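Local atomic coordinates of GTP pyrophosphokinase YjbM (Bacillus subtilis, PDB entry 5DEC), a protein that catalyses the transfer of a pyrophosphate group from ATP to GDP or GTP, making the alarmones ppGpp and pppGpp of the bacterial stringent response. Residues B[13-17]-B[57-61]; B[52-56]-B[78-82]; B[93-97]-B[149-154]; B[125-131]-B[144-150]. All coordinates share one frame; numbering follows the deposited sequence.

Contact 1 (B[13-17]-B[57-61])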
loop_
_atom_site.group_PDB
_atom_site.type_symbol
_atom_site.label_atom_id
_atom_site.label_comp_id
_atom_site.label_asym_id
_atom_site.label_seq_id
_atom_site.Cartn_x
_atom_site.Cartn_y
_atom_site.Cartn_z
ATOM N N TRP B 13 16.305 8.863 18.504
ATOM C CA TRP B 13 14.847 8.818 18.600
ATOM C C TRP B 13 14.269 7.919 17.529
ATOM O O TRP B 13 13.429 7.066 17.806
ATOM C CB TRP B 13 14.226 10.204 18.440
ATOM C CG TRP B 13 14.028 10.942 19.700
ATOM C CD1 TRP B 13 14.733 12.018 20.143
ATOM C CD2 TRP B 13 13.052 10.656 20.702
ATOM N NE1 TRP B 13 14.249 12.428 21.362
ATOM C CE2 TRP B 13 13.217 11.605 21.727
ATOM C CE3 TRP B 13 12.049 9.689 20.830
ATOM C CZ2 TRP B 13 12.417 11.616 22.866
ATOM C CZ3 TRP B 13 11.258 9.700 21.962
ATOM C CH2 TRP B 13 11.447 10.657 22.965
ATOM N N GLU B 14 14.730 8.120 16.301
ATOM C CA GLU B 14 14.179 7.405 15.167
ATOM C C GLU B 14 14.564 5.938 15.250
ATOM O O GLU B 14 13.830 5.071 14.783
ATOM C CB GLU B 14 14.675 8.029 13.858
ATOM C CG GLU B 14 13.635 8.112 12.747
ATOM C CD GLU B 14 12.389 8.895 13.131
ATOM O OE1 GLU B 14 12.467 9.785 14.007
ATOM O OE2 GLU B 14 11.324 8.621 12.539
ATOM N N ARG B 15 15.687 5.661 15.903
ATOM C CA ARG B 15 16.089 4.289 16.160
ATOM C C ARG B 15 15.238 3.698 17.294
ATOM O O ARG B 15 14.907 2.514 17.268
ATOM C CB ARG B 15 17.600 4.225 16.466
ATOM C CG ARG B 15 18.029 3.370 17.648
ATOM C CD ARG B 15 19.487 3.667 18.044
ATOM N NE ARG B 15 20.392 3.603 16.893
ATOM C CZ ARG B 15 21.254 4.559 16.552
ATOM N NH1 ARG B 15 21.360 5.663 17.284
ATOM N NH2 ARG B 15 22.022 4.405 15.479
ATOM N N PHE B 16 14.863 4.530 18.265
ATOM C CA PHE B 16 13.984 4.121 19.370
ATOM C C PHE B 16 12.570 3.776 18.886
ATOM O O PHE B 16 11.898 2.921 19.452
ATOM C CB PHE B 16 13.904 5.243 20.412
ATOM C CG PHE B 16 12.857 5.031 21.484
ATOM C CD1 PHE B 16 13.068 4.129 22.514
ATOM C CD2 PHE B 16 11.682 5.769 21.480
ATOM C CE1 PHE B 16 12.112 3.942 23.497
ATOM C CE2 PHE B 16 10.726 5.588 22.463
ATOM C CZ PHE B 16 10.944 4.674 23.473
ATOM N N LEU B 17 12.118 4.463 17.850
ATOM C CA LEU B 17 10.742 4.327 17.394
ATOM C C LEU B 17 10.549 3.222 16.361
ATOM O O LEU B 17 9.414 2.829 16.071
ATOM C CB LEU B 17 10.267 5.656 16.814
ATOM C CG LEU B 17 10.169 6.808 17.817
ATOM C CD1 LEU B 17 9.717 8.060 17.102
ATOM C CD2 LEU B 17 9.195 6.478 18.947
ATOM N N VAL B 57 7.726 12.594 17.890
ATOM C CA VAL B 57 8.658 12.848 18.981
ATOM C C VAL B 57 8.245 14.043 19.849
ATOM O O VAL B 57 8.302 13.978 21.079
ATOM C CB VAL B 57 10.072 13.070 18.429
ATOM C CG1 VAL B 57 11.058 13.261 19.564
ATOM C CG2 VAL B 57 10.480 11.885 17.578
ATOM N N ALA B 58 7.827 15.124 19.199
ATOM C CA ALA B 58 7.343 16.316 19.888
ATOM C C ALA B 58 6.193 15.969 20.827
ATOM O O ALA B 58 6.149 16.413 21.979
ATOM C CB ALA B 58 6.908 17.373 18.885
ATOM N N SER B 59 5.251 15.183 20.318
ATOM C CA SER B 59 4.061 14.853 21.079
ATOM C C SER B 59 4.400 13.891 22.213
ATOM O O SER B 59 3.746 13.909 23.252
ATOM C CB SER B 59 2.992 14.254 20.164
ATOM O OG SER B 59 1.905 13.755 20.925
ATOM N N ILE B 60 5.423 13.057 22.016
ATOM C CA ILE B 60 5.902 12.177 23.081
ATOM C C ILE B 60 6.502 13.016 24.205
ATOM O O ILE B 60 6.160 12.835 25.375
ATOM C CB ILE B 60 6.963 11.159 22.587
ATOM C CG1 ILE B 60 6.355 10.170 21.593
ATOM C CG2 ILE B 60 7.519 10.367 23.762
ATOM C CD1 ILE B 60 7.375 9.201 21.007
ATOM N N LEU B 61 7.412 13.919 23.840
ATOM C CA LEU B 61 8.050 14.823 24.801
ATOM C C LEU B 61 7.024 15.693 25.533
ATOM O O LEU B 61 7.059 15.791 26.760
ATOM C CB LEU B 61 9.099 15.699 24.107
ATOM C CG LEU B 61 10.354 14.990 23.584
ATOM C CD1 LEU B 61 11.190 15.920 22.715
ATOM C CD2 LEU B 61 11.193 14.433 24.729
#
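V57 holds its CG1 methyl opposite its own backbone nitrogen (chi1 -177°), which aims that methyl at the indole of W13 and leaves CG2, beside the nitrogen, for L17. CG1 sits over one face of the indole as a CH-pi contact, 3.5 Å from the centroid of the five-membered ring and only 13° off its normal. A beta-branched residue suits this place because its two methyls serve two partners: V57 CG2 meets L17 CD1 at 3.9 Å. The six-membered end of the indole goes further along the opposing helix, where W13 CZ2 touches L61 CD2 at 3.6 Å and W13 CH2 lies 4.0 Å from I60 CG2. L17 and I60 lie alongside, pointing opposite ways, and meet through their methyls, L17 CD2 and I60 CD1. No hydrogen bond crosses, so the fit is wholly apolar, and I74 of a nearby loop also packs on W13. The two short helix segments run nearly at right angles (86°), a perpendicular helix-on-helix packing in which 11-38 meets the first turn of 57-66, the helix whose S59, which takes no part here, binds ATP in the synthetase active site.

Contact 2 (B[52-56]-B[78-82])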
loop_
_atom_site.group_PDB
_atom_site.type_symbol
_atom_site.label_atom_id
_atom_site.label_comp_id
_atom_site.label_asym_id
_atom_site.label_seq_id
_atom_site.Cartn_x
_atom_site.Cartn_y
_atom_site.Cartn_z
ATOM N N GLY B 52 -3.537 3.326 12.073
ATOM C CA GLY B 52 -2.488 3.203 13.062
ATOM C C GLY B 52 -1.472 4.317 12.924
ATOM O O GLY B 52 -1.277 4.876 11.844
ATOM N N ARG B 53 -0.833 4.643 14.033
ATOM C CA ARG B 53 0.034 5.804 14.108
ATOM C C ARG B 53 1.051 5.634 15.233
ATOM O O ARG B 53 0.709 5.156 16.325
ATOM C CB ARG B 53 -0.844 7.062 14.291
ATOM C CG ARG B 53 -0.357 8.081 15.282
ATOM C CD ARG B 53 0.778 8.906 14.741
ATOM N NE ARG B 53 0.416 9.859 13.706
ATOM C CZ ARG B 53 -0.020 11.086 13.961
ATOM N NH1 ARG B 53 -0.162 11.490 15.219
ATOM N NH2 ARG B 53 -0.318 11.900 12.960
ATOM N N VAL B 54 2.303 6.017 14.974
ATOM C CA VAL B 54 3.285 6.180 16.044
ATOM C C VAL B 54 3.385 7.660 16.401
ATOM O O VAL B 54 3.491 8.508 15.519
ATOM C CB VAL B 54 4.679 5.624 15.651
ATOM C CG1 VAL B 54 5.735 6.019 16.686
ATOM C CG2 VAL B 54 4.612 4.129 15.500
ATOM N N LYS B 55 3.366 7.953 17.696
ATOM C CA LYS B 55 3.373 9.327 18.182
ATOM C C LYS B 55 4.620 10.098 17.744
ATOM O O LYS B 55 5.736 9.605 17.884
ATOM C CB LYS B 55 3.290 9.324 19.706
ATOM C CG LYS B 55 2.458 10.437 20.298
ATOM C CD LYS B 55 1.874 10.036 21.644
ATOM C CE LYS B 55 0.535 10.715 21.882
ATOM N NZ LYS B 55 0.124 10.633 23.313
ATOM N N PRO B 56 4.430 11.306 17.188
ATOM C CA PRO B 56 5.589 12.130 16.828
ATOM C C PRO B 56 6.418 12.467 18.070
ATOM O O PRO B 56 5.868 12.584 19.164
ATOM C CB PRO B 56 4.959 13.382 16.203
ATOM C CG PRO B 56 3.579 12.963 15.797
ATOM C CD PRO B 56 3.156 11.937 16.805
ATOM N N GLN B 78 2.034 4.175 27.222
ATOM C CA GLN B 78 1.223 3.113 26.652
ATOM C C GLN B 78 0.782 3.381 25.219
ATOM O O GLN B 78 0.293 2.474 24.546
ATOM C CB GLN B 78 -0.013 2.893 27.509
ATOM C CG GLN B 78 0.282 2.322 28.868
ATOM C CD GLN B 78 -0.985 2.088 29.649
ATOM O OE1 GLN B 78 -1.980 2.794 29.460
ATOM N NE2 GLN B 78 -0.963 1.096 30.533
ATOM N N ASP B 79 0.924 4.620 24.759
ATOM C CA ASP B 79 0.349 4.991 23.468
ATOM C C ASP B 79 1.353 5.612 22.504
ATOM O O ASP B 79 0.977 6.360 21.604
ATOM C CB ASP B 79 -0.808 5.960 23.674
ATOM C CG ASP B 79 -0.365 7.258 24.310
ATOM O OD1 ASP B 79 0.629 7.246 25.067
ATOM O OD2 ASP B 79 -1.003 8.293 24.043
ATOM N N ILE B 80 2.624 5.273 22.666
ATOM C CA ILE B 80 3.610 5.644 21.674
ATOM C C ILE B 80 3.183 5.024 20.353
ATOM O O ILE B 80 3.188 5.687 19.304
ATOM C CB ILE B 80 5.012 5.188 22.094
ATOM C CG1 ILE B 80 5.436 5.962 23.342
ATOM C CG2 ILE B 80 6.015 5.411 20.968
ATOM C CD1 ILE B 80 6.667 5.407 24.013
ATOM N N ALA B 81 2.780 3.757 20.415
ATOM C CA ALA B 81 2.171 3.090 19.271
ATOM C C ALA B 81 0.663 3.014 19.484
ATOM O O ALA B 81 0.203 2.656 20.580
ATOM C CB ALA B 81 2.753 1.707 19.092
ATOM N N GLY B 82 -0.114 3.348 18.460
ATOM C CA GLY B 82 -1.565 3.310 18.614
ATOM C C GLY B 82 -2.295 2.838 17.373
ATOM O O GLY B 82 -1.900 3.148 16.249
#
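K55 and D79 approach with their side chains crossing at a slant, and the ammonium rather than the chain makes the decisive contact. K55 NZ reaches D79 OD2 at 2.7 Å in a salt bridge, coming from above the carboxylate, 37° out of its plane. A long, flexible lysine suits the task, since it must span from the end of one strand to the loop leading into the other. D79 meets it by placing CG between its backbone N and carbonyl carbon (chi1 63°). The other oxygen, OD1, is gripped by K63 of helix 57-66, so two lysines fix the rotation of a carboxylate that binds magnesium and ATP; K55 itself contributes to the ATP and product sites.

Next to this bridge, strands 49-54 and 81-87 pair in antiparallel fashion at the edge of the mixed sheet of the RelA/SpoT synthetase, a member of the nucleotidyltransferase clan. R53 and G82 form a hydrogen-bonded pair, R53 N to G82 O and G82 N to R53 O both measuring 2.9 Å. R53, also of the ATP and product sites, turns the far end of its side chain from strand 81-87. V54 and A81, a non-hydrogen-bonded pair, put their side chains on the other face, where helix 11-38 covers them through R21 and V24. V54 CG1 also comes within 4.3 Å of I80 CG2. Where the strands end, K55 N donates to I80 O over 2.8 Å, nearly straight at 169°, while the same oxygen receives a CA-H...O contact from V54 CA at 3.3 Å.

Contact 3 (B[93-97]-B[149-154])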
loop_
_atom_site.group_PDB
_atom_site.type_symbol
_atom_site.label_atom_id
_atom_site.label_comp_id
_atom_site.label_asym_id
_atom_site.label_seq_id
_atom_site.Cartn_x
_atom_site.Cartn_y
_atom_site.Cartn_z
ATOM N N ILE B 93 -18.628 -3.089 18.776
ATOM C CA ILE B 93 -17.477 -2.840 19.636
ATOM C C ILE B 93 -17.221 -4.015 20.588
ATOM O O ILE B 93 -16.095 -4.471 20.721
ATOM C CB ILE B 93 -17.653 -1.533 20.410
ATOM C CG1 ILE B 93 -17.623 -0.376 19.415
ATOM C CG2 ILE B 93 -16.540 -1.340 21.436
ATOM C CD1 ILE B 93 -17.942 0.946 20.017
ATOM N N GLN B 94 -18.279 -4.541 21.194
ATOM C CA GLN B 94 -18.148 -5.682 22.087
ATOM C C GLN B 94 -17.636 -6.897 21.316
ATOM O O GLN B 94 -16.850 -7.676 21.843
ATOM C CB GLN B 94 -19.493 -5.989 22.768
ATOM C CG GLN B 94 -19.438 -7.134 23.777
ATOM C CD GLN B 94 -18.488 -6.867 24.931
ATOM O OE1 GLN B 94 -18.292 -5.722 25.345
ATOM N NE2 GLN B 94 -17.880 -7.930 25.453
ATOM N N ILE B 95 -18.077 -7.045 20.069
ATOM C CA ILE B 95 -17.634 -8.147 19.230
ATOM C C ILE B 95 -16.135 -8.056 18.948
ATOM O O ILE B 95 -15.413 -9.036 19.118
ATOM C CB ILE B 95 -18.423 -8.177 17.898
ATOM C CG1 ILE B 95 -19.886 -8.562 18.170
ATOM C CG2 ILE B 95 -17.797 -9.156 16.921
ATOM C CD1 ILE B 95 -20.777 -8.495 16.959
ATOM N N VAL B 96 -15.656 -6.866 18.596
ATOM C CA VAL B 96 -14.236 -6.681 18.310
ATOM C C VAL B 96 -13.413 -6.899 19.578
ATOM O O VAL B 96 -12.364 -7.572 19.550
ATOM C CB VAL B 96 -13.940 -5.273 17.718
ATOM C CG1 VAL B 96 -12.442 -5.049 17.585
ATOM C CG2 VAL B 96 -14.630 -5.104 16.367
ATOM N N LYS B 97 -13.894 -6.352 20.683
ATOM C CA LYS B 97 -13.253 -6.550 21.980
ATOM C C LYS B 97 -13.021 -8.029 22.263
ATOM O O LYS B 97 -11.934 -8.438 22.677
ATOM C CB LYS B 97 -14.114 -5.973 23.102
ATOM C CG LYS B 97 -13.991 -4.489 23.341
ATOM C CD LYS B 97 -14.986 -4.043 24.418
ATOM C CE LYS B 97 -14.882 -4.906 25.665
ATOM N NZ LYS B 97 -15.843 -4.469 26.723
ATOM N N ILE B 149 -11.234 1.339 20.167
ATOM C CA ILE B 149 -12.331 0.875 19.337
ATOM C C ILE B 149 -13.454 1.935 19.418
ATOM O O ILE B 149 -13.851 2.316 20.509
ATOM C CB ILE B 149 -12.835 -0.491 19.800
ATOM C CG1 ILE B 149 -11.635 -1.410 20.130
ATOM C CG2 ILE B 149 -13.775 -1.128 18.736
ATOM C CD1 ILE B 149 -12.064 -2.736 20.727
ATOM N N ARG B 150 -13.935 2.399 18.271
ATOM C CA ARG B 150 -14.880 3.517 18.211
ATOM C C ARG B 150 -15.905 3.286 17.138
ATOM O O ARG B 150 -15.590 2.681 16.127
ATOM C CB ARG B 150 -14.156 4.831 17.881
ATOM C CG ARG B 150 -13.045 5.251 18.810
ATOM C CD ARG B 150 -12.313 6.434 18.205
ATOM N NE ARG B 150 -11.440 7.102 19.158
ATOM C CZ ARG B 150 -10.728 8.181 18.874
ATOM N NH1 ARG B 150 -10.793 8.712 17.660
ATOM N NH2 ARG B 150 -9.976 8.745 19.808
ATOM N N THR B 151 -17.119 3.808 17.305
ATOM C CA THR B 151 -18.001 3.882 16.146
ATOM C C THR B 151 -17.500 4.989 15.240
ATOM O O THR B 151 -16.684 5.815 15.654
ATOM C CB THR B 151 -19.487 4.155 16.502
ATOM O OG1 THR B 151 -19.582 5.404 17.196
ATOM C CG2 THR B 151 -20.057 3.047 17.398
ATOM N N LEU B 152 -17.990 4.992 14.005
ATOM C CA LEU B 152 -17.685 6.036 13.045
ATOM C C LEU B 152 -18.022 7.430 13.600
ATOM O O LEU B 152 -17.249 8.377 13.437
ATOM C CB LEU B 152 -18.451 5.783 11.737
ATOM C CG LEU B 152 -18.082 4.502 10.960
ATOM C CD1 LEU B 152 -19.071 4.193 9.819
ATOM C CD2 LEU B 152 -16.670 4.606 10.422
ATOM N N ALA B 153 -19.184 7.545 14.234
ATOM C CA ALA B 153 -19.659 8.818 14.757
ATOM C C ALA B 153 -18.819 9.300 15.942
ATOM O O ALA B 153 -18.498 10.483 16.041
ATOM C CB ALA B 153 -21.129 8.698 15.155
ATOM N N MET B 154 -18.474 8.378 16.845
ATOM C CA MET B 154 -17.517 8.648 17.929
ATOM C C MET B 154 -16.176 9.127 17.379
ATOM O O MET B 154 -15.553 10.042 17.916
ATOM C CB MET B 154 -17.267 7.375 18.749
ATOM C CG MET B 154 -18.447 6.892 19.552
ATOM S SD MET B 154 -18.270 5.160 20.056
ATOM C CE MET B 154 -16.739 5.085 20.858
#
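I93 and I149 carry the meeting of helix 90-102 with strand 139-151, a helix laid on the central sheet of the alpha/beta synthetase fold and running almost antiparallel to the strand (160°). The two isoleucines overlap flank to flank, heading in opposite senses, with I93 CG2 3.9 Å from I149 CG2. Branched aliphatic chains suit this buried layer because each offers several separate methyls. I149 CG1, beside its backbone N, brings CD1 to the helix at K97 and V96, where K97 CG touches I149 CD1 at 3.7 Å and V96 CG1 at 3.9 Å. The outer methyl of I93 goes the other way: the I93 side chain runs roughly perpendicular to that of T151, its CD1 4.0 Å from T151 CG2, and I93 CD1 also nears M154 SD at 4.2 Å. Cutting I93 back to an alanine would probably open a gap between helix and strand, leaving I149 CG2, T151 CG2 and M154 SD without their apolar neighbour.

Behind this shell stands the junction where the strand turns into helix 152-167. T151 is the N-cap, and with M154 it forms a capping box; a threonine fits because its hydroxyl caps while its methyl packs on I93. T151 OG1 also bonds to D191 of helix 174-202, tying that helix to the junction. V96 packs on I85 and C87 of strand 81-87, so the neighbouring strand is covered as well. M154 N donates to T151 OG1 at 3.2 Å, and in return T151 N points at M154 SD in a weak bond of 3.3 Å, nearly straight at 171°.

Contact 4 (B[125-131]-B[144-150])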
loop_
_atom_site.group_PDB
_atom_site.type_symbol
_atom_site.label_atom_id
_atom_site.label_comp_id
_atom_site.label_asym_id
_atom_site.label_seq_id
_atom_site.Cartn_x
_atom_site.Cartn_y
_atom_site.Cartn_z
ATOM N N SER B 125 -15.165 6.321 23.551
ATOM C CA SER B 125 -14.164 5.404 22.974
ATOM C C SER B 125 -13.860 4.248 23.929
ATOM O O SER B 125 -13.891 4.414 25.148
ATOM C CB SER B 125 -12.864 6.148 22.628
ATOM O OG SER B 125 -11.935 5.323 21.937
ATOM N N TYR B 126 -13.598 3.065 23.384
ATOM C CA TYR B 126 -13.091 1.985 24.222
ATOM C C TYR B 126 -11.588 1.826 24.021
ATOM O O TYR B 126 -11.127 1.746 22.884
ATOM C CB TYR B 126 -13.796 0.678 23.903
ATOM C CG TYR B 126 -13.252 -0.496 24.675
ATOM C CD1 TYR B 126 -13.711 -0.785 25.950
ATOM C CD2 TYR B 126 -12.269 -1.321 24.123
ATOM C CE1 TYR B 126 -13.217 -1.864 26.656
ATOM C CE2 TYR B 126 -11.768 -2.396 24.824
ATOM C CZ TYR B 126 -12.247 -2.663 26.087
ATOM O OH TYR B 126 -11.757 -3.741 26.784
ATOM N N HIS B 127 -10.830 1.742 25.110
ATOM C CA HIS B 127 -9.388 1.581 24.998
ATOM C C HIS B 127 -8.928 0.241 25.543
ATOM O O HIS B 127 -9.417 -0.232 26.576
ATOM C CB HIS B 127 -8.636 2.682 25.759
ATOM C CG HIS B 127 -8.896 4.066 25.271
ATOM N ND1 HIS B 127 -8.055 5.120 25.554
ATOM C CD2 HIS B 127 -9.887 4.581 24.495
ATOM C CE1 HIS B 127 -8.522 6.223 24.998
ATOM N NE2 HIS B 127 -9.636 5.917 24.347
ATOM N N LEU B 128 -7.977 -0.373 24.848
ATOM C CA LEU B 128 -7.200 -1.421 25.492
ATOM C C LEU B 128 -5.729 -1.292 25.113
ATOM O O LEU B 128 -5.377 -0.631 24.141
ATOM C CB LEU B 128 -7.746 -2.804 25.164
ATOM C CG LEU B 128 -7.867 -3.307 23.741
ATOM C CD1 LEU B 128 -6.608 -4.006 23.316
ATOM C CD2 LEU B 128 -9.021 -4.277 23.710
ATOM N N VAL B 129 -4.871 -1.916 25.902
ATOM C CA VAL B 129 -3.443 -1.858 25.662
ATOM C C VAL B 129 -2.943 -3.285 25.547
ATOM O O VAL B 129 -3.239 -4.095 26.411
ATOM C CB VAL B 129 -2.700 -1.154 26.807
ATOM C CG1 VAL B 129 -1.214 -1.146 26.522
ATOM C CG2 VAL B 129 -3.236 0.277 27.006
ATOM N N VAL B 130 -2.194 -3.596 24.493
ATOM C CA VAL B 130 -1.669 -4.947 24.339
ATOM C C VAL B 130 -0.157 -4.951 24.430
ATOM O O VAL B 130 0.505 -3.945 24.145
ATOM C CB VAL B 130 -2.067 -5.601 22.975
ATOM C CG1 VAL B 130 -3.574 -5.613 22.772
ATOM C CG2 VAL B 130 -1.390 -4.892 21.815
ATOM N N LEU B 131 0.390 -6.097 24.822
ATOM C CA LEU B 131 1.825 -6.276 24.798
ATOM C C LEU B 131 2.162 -7.152 23.589
ATOM O O LEU B 131 1.807 -8.336 23.552
ATOM C CB LEU B 131 2.304 -6.905 26.111
ATOM C CG LEU B 131 3.813 -6.905 26.360
ATOM C CD1 LEU B 131 4.314 -5.476 26.446
ATOM C CD2 LEU B 131 4.159 -7.682 27.652
ATOM N N LEU B 144 4.420 -2.050 23.930
ATOM C CA LEU B 144 3.072 -1.651 24.299
ATOM C C LEU B 144 2.432 -0.962 23.119
ATOM O O LEU B 144 3.062 -0.135 22.456
ATOM C CB LEU B 144 3.088 -0.724 25.507
ATOM C CG LEU B 144 3.529 -1.385 26.798
ATOM C CD1 LEU B 144 3.806 -0.333 27.859
ATOM C CD2 LEU B 144 2.432 -2.349 27.234
ATOM N N VAL B 145 1.194 -1.345 22.830
ATOM C CA VAL B 145 0.432 -0.745 21.746
ATOM C C VAL B 145 -0.966 -0.449 22.250
ATOM O O VAL B 145 -1.647 -1.353 22.748
ATOM C CB VAL B 145 0.319 -1.670 20.522
ATOM C CG1 VAL B 145 -0.436 -0.975 19.405
ATOM C CG2 VAL B 145 1.725 -2.138 20.045
ATOM N N GLU B 146 -1.398 0.799 22.128
ATOM C CA GLU B 146 -2.770 1.138 22.503
ATOM C C GLU B 146 -3.714 0.853 21.337
ATOM O O GLU B 146 -3.439 1.228 20.202
ATOM C CB GLU B 146 -2.892 2.604 22.898
ATOM C CG GLU B 146 -4.320 2.995 23.271
ATOM C CD GLU B 146 -4.477 4.501 23.423
ATOM O OE1 GLU B 146 -4.712 5.172 22.392
ATOM O OE2 GLU B 146 -4.338 5.008 24.555
ATOM N N ILE B 147 -4.819 0.174 21.611
ATOM C CA ILE B 147 -5.821 -0.059 20.577
ATOM C C ILE B 147 -7.128 0.586 21.047
ATOM O O ILE B 147 -7.635 0.241 22.109
ATOM C CB ILE B 147 -6.083 -1.548 20.322
ATOM C CG1 ILE B 147 -4.797 -2.295 19.955
ATOM C CG2 ILE B 147 -7.151 -1.707 19.214
ATOM C CD1 ILE B 147 -5.017 -3.770 19.686
ATOM N N GLN B 148 -7.650 1.539 20.290
ATOM C CA GLN B 148 -8.970 2.103 20.604
ATOM C C GLN B 148 -10.023 1.558 19.656
ATOM O O GLN B 148 -9.734 1.298 18.491
ATOM C CB GLN B 148 -8.972 3.624 20.530
ATOM C CG GLN B 148 -7.953 4.318 21.412
ATOM C CD GLN B 148 -8.227 5.814 21.503
ATOM O OE1 GLN B 148 -9.365 6.258 21.326
ATOM N NE2 GLN B 148 -7.180 6.598 21.719
ATOM N N ILE B 149 -11.234 1.339 20.167
ATOM C CA ILE B 149 -12.331 0.875 19.337
ATOM C C ILE B 149 -13.454 1.935 19.418
ATOM O O ILE B 149 -13.851 2.316 20.509
ATOM C CB ILE B 149 -12.835 -0.491 19.800
ATOM C CG1 ILE B 149 -11.635 -1.410 20.130
ATOM C CG2 ILE B 149 -13.775 -1.128 18.736
ATOM C CD1 ILE B 149 -12.064 -2.736 20.727
ATOM N N ARG B 150 -13.935 2.399 18.271
ATOM C CA ARG B 150 -14.880 3.517 18.211
ATOM C C ARG B 150 -15.905 3.286 17.138
ATOM O O ARG B 150 -15.590 2.681 16.127
ATOM C CB ARG B 150 -14.156 4.831 17.881
ATOM C CG ARG B 150 -13.045 5.251 18.810
ATOM C CD ARG B 150 -12.313 6.434 18.205
ATOM N NE ARG B 150 -11.440 7.102 19.158
ATOM C CZ ARG B 150 -10.728 8.181 18.874
ATOM N NH1 ARG B 150 -10.793 8.712 17.660
ATOM N NH2 ARG B 150 -9.976 8.745 19.808
#
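Y126 pairs with I149, L128 with I147 and V130 with V145, each through two backbone hydrogen bonds, six in all, I147 N to L128 O being among the shortest at 2.7 Å.

Apolar contacts occur on both faces. L128 CD1 lies 3.9 Å from I147 CB and V130 CG1 the same distance from I147 CD1, on the face that helix 90-102 covers through L100. Y126 and I149 lie alongside each other, pointing the same way, with Y126 CD2 3.7 Å from I149 CD1. On the opposite face L131 CD1 meets L144 CD2 at 3.7 Å.

The two strands are the arms of a beta hairpin at the heart of the synthetase sheet, and the L131 face also bears H127, which binds product, and E146, the probable proton acceptor.

Polar and stacking contacts centre on Q148. Its amide stacks on the H127 imidazole, planes 28° apart, with Q148 CD 3.1 Å above the ring and offset toward its rim. Y123 holds H127 NE2. An extended glutamine can serve two sides: Q148 NE2 donates to E146 OE1 at 2.9 Å, while Q148 OE1 accepts from S125 OG at 2.8 Å and, weakly, from R150, whose NH1 bonds to N155. A leucine in place of Q148 would probably leave S125 OG and E146 OE1 without these mates, freeing the E146 carboxylate to turn.

Overall arrangement
Contacts 3 and 4 form the buried centre and share I149 and R150 on strand 139-151: one lays helix 90-102 on the sheet through aliphatic side chains, the other pairs the sheet's own strands by backbone bonds. Contact 2, partly buried, pairs the edge strand 49-54 with 81-87 of the same sheet and is joined to contact 4 by a probable hydrogen bond from E146 N to A81 O. Its charged lysine and aspartate, like the histidine and glutamate of contact 4, belong to the catalytic region. Contact 1 is the most peripheral, a partly buried apolar helix pair whose L17 and I60 reach I80 of contact 2; it lies across the chain's centre from contact 3, their centres about 29 Å apart.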